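Local coordinates for protein alpha-galactosidase (Thermus thermophilus, PDB 6LCJ) that probably hydrolyses alpha-galactosides as a thermostable family GH36 glycosidase that assembles into a hexamer, at residues Q51-A56 with K302-Y307; L336-A341 with G348-L353. All blocks are in the same frame, centred on the assembly; numbering follows the deposited sequence.

Interaction 1 sits at the C-terminal end of strand 298-303 in a TIM-type barrel, where residues 51-56, from the connection between strands 44-48 and 56-59, meet the chain just beyond. Interaction 2 pairs the neighbouring strand 335-338 with the start of strand 352-354, about 9 Å away (centre to centre). The chain pairing continues past the strand ends, with probable hydrogen bonds from Cys339 N to Leu303 O (2.9 Å) and from Tyr307 N to Gly340 O (2.7 Å). Asp304 OD1 lies 3.1 Å from Cys339 SG, and Gln51 CB packs at 3.2 Å on Ala341 O. TIM-barrel glycosidases have their active site at this C-terminal end, where interaction 1 and the residues after Phe338 lie.

Interaction 1: Q51-A56 with K302-Y307; sequences QSWSLA and KLDFLY
One firm hydrogen bond grips Asp304 OD1, given by the backbone N of Phe305 at 2.8 Å; it is bent (139°) and arrives from above the carboxylate plane. The other oxygen, OD2, is held by the indole N-H of Trp233, so two donors fix the rotation of the group and would tend to favour its charged form. Asp304 lies just past the C-terminal end of strand 298-303 in the TIM-type barrel. The segment 51-56, a loop leading into strand 56-59 of an antiparallel sheet that precedes the barrel in sequence, reaches in over this end. Its residues Gln51 to Ser54 form a type I beta turn that presents the Trp53 indole to the barrel. The far corner of the six-membered ring does the touching. Trp53 CH2 stands almost over the centre of the Phe305 ring, 3.6 Å from Phe305 CE2, in a T-shaped (edge-to-face) pair with planes at 78° and centroids 4.9 Å apart. The neighbouring Trp53 CZ2 lies 3.4 Å from Asp304 OD1, while Trp53 CZ3 touches Tyr307 CE2 at 3.8 Å. An alanine in place of Phe305 would take away the face on which the Trp53 edge rests, and would probably let the indole shift against Asp304. Tyr307 is tethered through its OH to Ala264 O. Along this phenol ring runs the Gln51 amide, its plane within 16° of parallel to the ring, with Gln51 NE2 3.6 Å from Tyr307 CD2. Gln51 has CG in the crowded position between the backbone N and carbonyl carbon, and its bent chain carries OE1 back over the Trp53 ring face, where it accepts a weak 3.3 Å bond from Trp53 N.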
# COMPACT_ATOMS: atom_id res chain seq x y z
N GLN E 51 33.21 -10.92 5.18
CA GLN E 51 34.29 -11.24 4.26
C GLN E 51 35.23 -10.04 4.11
O GLN E 51 35.05 -8.98 4.72
CB GLN E 51 33.73 -11.71 2.91
CG GLN E 51 32.67 -10.82 2.30
CD GLN E 51 32.97 -10.44 0.86
OE1 GLN E 51 34.12 -10.14 0.52
NE2 GLN E 51 31.94 -10.43 0.01
N SER E 52 36.26 -10.23 3.28
CA SER E 52 37.33 -9.24 3.08
C SER E 52 36.79 -7.83 2.87
O SER E 52 37.19 -6.90 3.57
CB SER E 52 38.18 -9.65 1.88
OG SER E 52 38.94 -10.80 2.18
N TRP E 53 35.87 -7.66 1.91
CA TRP E 53 35.37 -6.34 1.56
C TRP E 53 34.37 -5.81 2.58
O TRP E 53 34.09 -4.60 2.59
CB TRP E 53 34.73 -6.39 0.15
CG TRP E 53 35.66 -7.00 -0.87
CD1 TRP E 53 37.02 -6.87 -0.93
CD2 TRP E 53 35.29 -7.86 -1.96
NE1 TRP E 53 37.52 -7.59 -1.98
CE2 TRP E 53 36.49 -8.21 -2.63
CE3 TRP E 53 34.08 -8.36 -2.44
CZ2 TRP E 53 36.50 -9.04 -3.77
CZ3 TRP E 53 34.10 -9.21 -3.58
CH2 TRP E 53 35.30 -9.52 -4.22
N SER E 54 33.84 -6.67 3.45
CA SER E 54 32.78 -6.26 4.37
C SER E 54 33.28 -5.23 5.38
O SER E 54 34.47 -5.16 5.71
CB SER E 54 32.22 -7.47 5.10
OG SER E 54 31.53 -8.32 4.20
N LEU E 55 32.35 -4.42 5.88
CA LEU E 55 32.69 -3.42 6.87
C LEU E 55 33.03 -4.06 8.21
O LEU E 55 32.26 -4.88 8.74
CB LEU E 55 31.54 -2.44 7.06
CG LEU E 55 31.82 -1.44 8.19
CD1 LEU E 55 32.58 -0.23 7.67
CD2 LEU E 55 30.55 -1.02 8.92
N ALA E 56 34.18 -3.68 8.77
CA ALA E 56 34.51 -3.94 10.16
C ALA E 56 34.78 -2.60 10.83
O ALA E 56 35.68 -1.86 10.40
CB ALA E 56 35.73 -4.86 10.28
N LYS E 302 46.28 -15.79 -6.25
CA LYS E 302 45.29 -14.89 -5.65
C LYS E 302 43.92 -15.47 -5.96
O LYS E 302 43.45 -15.41 -7.11
CB LYS E 302 45.45 -13.47 -6.16
CG LYS E 302 44.51 -12.45 -5.52
CD LYS E 302 44.83 -11.03 -6.01
CE LYS E 302 43.74 -10.01 -5.65
NZ LYS E 302 44.06 -8.63 -6.16
N LEU E 303 43.30 -16.05 -4.95
CA LEU E 303 42.00 -16.68 -5.09
C LEU E 303 40.97 -15.67 -4.61
O LEU E 303 41.00 -15.26 -3.45
CB LEU E 303 41.94 -17.98 -4.28
CG LEU E 303 43.08 -18.95 -4.64
CD1 LEU E 303 43.00 -20.25 -3.83
CD2 LEU E 303 43.06 -19.23 -6.15
N ASP E 304 40.10 -15.26 -5.51
CA ASP E 304 39.26 -14.09 -5.30
C ASP E 304 37.80 -14.50 -5.28
O ASP E 304 37.43 -15.58 -5.75
CB ASP E 304 39.50 -13.05 -6.38
CG ASP E 304 39.26 -11.62 -5.91
OD1 ASP E 304 38.63 -11.40 -4.84
OD2 ASP E 304 39.71 -10.72 -6.64
N PHE E 305 36.96 -13.59 -4.75
CA PHE E 305 35.52 -13.78 -4.69
C PHE E 305 35.17 -15.08 -3.99
O PHE E 305 34.22 -15.76 -4.38
CB PHE E 305 34.89 -13.75 -6.09
CG PHE E 305 34.93 -12.40 -6.74
CD1 PHE E 305 36.10 -11.92 -7.31
CD2 PHE E 305 33.79 -11.61 -6.77
CE1 PHE E 305 36.14 -10.66 -7.91
CE2 PHE E 305 33.82 -10.35 -7.37
CZ PHE E 305 35.00 -9.88 -7.94
N LEU E 306 35.95 -15.44 -2.97
CA LEU E 306 35.78 -16.70 -2.28
C LEU E 306 34.51 -16.75 -1.43
O LEU E 306 34.12 -17.84 -0.99
CB LEU E 306 37.00 -16.99 -1.41
CG LEU E 306 38.34 -17.29 -2.11
CD1 LEU E 306 39.42 -17.51 -1.06
CD2 LEU E 306 38.22 -18.49 -3.01
N TYR E 307 33.86 -15.60 -1.19
CA TYR E 307 32.52 -15.63 -0.60
C TYR E 307 31.55 -16.49 -1.42
O TYR E 307 30.59 -17.05 -0.87
CB TYR E 307 31.97 -14.20 -0.46
CG TYR E 307 31.51 -13.63 -1.78
CD1 TYR E 307 30.22 -13.83 -2.25
CD2 TYR E 307 32.39 -12.91 -2.58
CE1 TYR E 307 29.82 -13.34 -3.47
CE2 TYR E 307 31.98 -12.41 -3.80
CZ TYR E 307 30.71 -12.63 -4.24
OH TYR E 307 30.33 -12.14 -5.46

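Interaction 2: L336-A341 with G348-L353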
# COMPACT_ATOMS: atom_id res chain seq x y z
N LEU E 336 48.96 -18.98 -1.05
CA LEU E 336 47.57 -18.65 -1.36
C LEU E 336 47.20 -17.35 -0.66
O LEU E 336 47.28 -17.25 0.58
CB LEU E 336 46.63 -19.78 -0.97
CG LEU E 336 46.91 -21.09 -1.69
CD1 LEU E 336 45.92 -22.14 -1.24
CD2 LEU E 336 46.88 -20.89 -3.20
N LEU E 337 46.84 -16.35 -1.46
CA LEU E 337 46.29 -15.10 -0.97
C LEU E 337 44.78 -15.18 -1.14
O LEU E 337 44.29 -15.31 -2.27
CB LEU E 337 46.85 -13.91 -1.75
CG LEU E 337 46.19 -12.57 -1.40
CD1 LEU E 337 46.59 -12.11 -0.00
CD2 LEU E 337 46.52 -11.50 -2.42
N PHE E 338 44.04 -15.12 -0.03
CA PHE E 338 42.58 -15.19 -0.04
C PHE E 338 42.00 -13.78 -0.17
O PHE E 338 42.37 -12.89 0.60
CB PHE E 338 42.04 -15.85 1.23
CG PHE E 338 42.11 -17.36 1.24
CD1 PHE E 338 43.08 -18.04 0.50
CD2 PHE E 338 41.23 -18.11 2.01
CE1 PHE E 338 43.17 -19.42 0.54
CE2 PHE E 338 41.31 -19.50 2.04
CZ PHE E 338 42.28 -20.15 1.31
N CYS E 339 41.07 -13.61 -1.10
CA CYS E 339 40.45 -12.32 -1.36
C CYS E 339 38.94 -12.50 -1.48
O CYS E 339 38.46 -13.55 -1.92
CB CYS E 339 41.03 -11.67 -2.66
SG CYS E 339 40.57 -9.89 -2.93
N GLY E 340 38.18 -11.48 -1.08
CA GLY E 340 36.73 -11.56 -1.11
C GLY E 340 36.20 -12.70 -0.27
O GLY E 340 35.16 -13.30 -0.59
N ALA E 341 36.88 -13.00 0.80
CA ALA E 341 36.78 -14.28 1.44
C ALA E 341 36.22 -14.14 2.84
O ALA E 341 36.53 -13.17 3.53
CB ALA E 341 38.16 -14.96 1.50
N GLY E 348 44.01 -20.39 9.02
CA GLY E 348 44.65 -21.68 8.98
C GLY E 348 44.86 -22.24 7.59
O GLY E 348 45.70 -23.13 7.42
N LEU E 349 44.12 -21.77 6.60
CA LEU E 349 44.28 -22.19 5.21
C LEU E 349 44.99 -21.14 4.37
O LEU E 349 45.91 -21.48 3.62
CB LEU E 349 42.91 -22.51 4.60
CG LEU E 349 42.13 -23.61 5.31
CD1 LEU E 349 40.71 -23.69 4.79
CD2 LEU E 349 42.85 -24.98 5.19
N ALA E 350 44.58 -19.88 4.47
CA ALA E 350 45.24 -18.82 3.71
C ALA E 350 46.63 -18.53 4.27
O ALA E 350 46.86 -18.59 5.48
CB ALA E 350 44.41 -17.54 3.73
N ASP E 351 47.56 -18.21 3.37
CA ASP E 351 48.83 -17.61 3.76
C ASP E 351 48.70 -16.10 3.90
O ASP E 351 49.22 -15.51 4.86
CB ASP E 351 49.92 -17.93 2.73
CG ASP E 351 50.07 -19.42 2.49
OD1 ASP E 351 50.56 -20.10 3.41
OD2 ASP E 351 49.67 -19.91 1.41
N GLY E 352 48.02 -15.47 2.95
CA GLY E 352 47.68 -14.07 3.04
C GLY E 352 46.18 -13.89 2.89
O GLY E 352 45.52 -14.64 2.16
N LEU E 353 45.65 -12.90 3.61
CA LEU E 353 44.21 -12.65 3.65
C LEU E 353 43.95 -11.16 3.50
O LEU E 353 44.45 -10.35 4.29
CB LEU E 353 43.61 -13.18 4.96
CG LEU E 353 42.11 -12.96 5.17
CD1 LEU E 353 41.33 -13.83 4.24
CD2 LEU E 353 41.71 -13.25 6.62
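The two segments run parallel as adjacent strands of the TIM-type barrel, pairing Leu337 with Gly352 and Phe338 with Leu353, although the connection between strands 335-338 and 352-354 contains no helix. Phe338 N donates to Gly352 O at 2.7 Å, while Leu336 O accepts from Gly352 N (3.1 Å), nearly straight, and from Asp351 N (3.0 Å), more bent. A side chain extends the ladder: Asp351 OD2 takes the Leu336 N-H on its anti lone pair, 2.7 Å from Leu336 N, in an almost straight bond (176°). The same carboxylate forms salt bridges to Arg328 and Arg154 and a hydrogen bond to Ser156, so its buried charge is probably well compensated. On one face of the sheet Leu337, with CG anti to the backbone N, lays CD1 3.4 Å from Gly352 C; a beta carbon on Gly352 would clash with this methyl. The opposite face carries Phe338, packed also against Tyr320 of helix 317-331. Ala350 CB sits over the phenyl face in a CH-pi contact, 17° off the ring normal and 3.4 Å from Phe338 CG. Leu353, also with CG anti to its backbone N, sends CD1 alongside the base of the same residue, 3.7 Å from Phe338 CB.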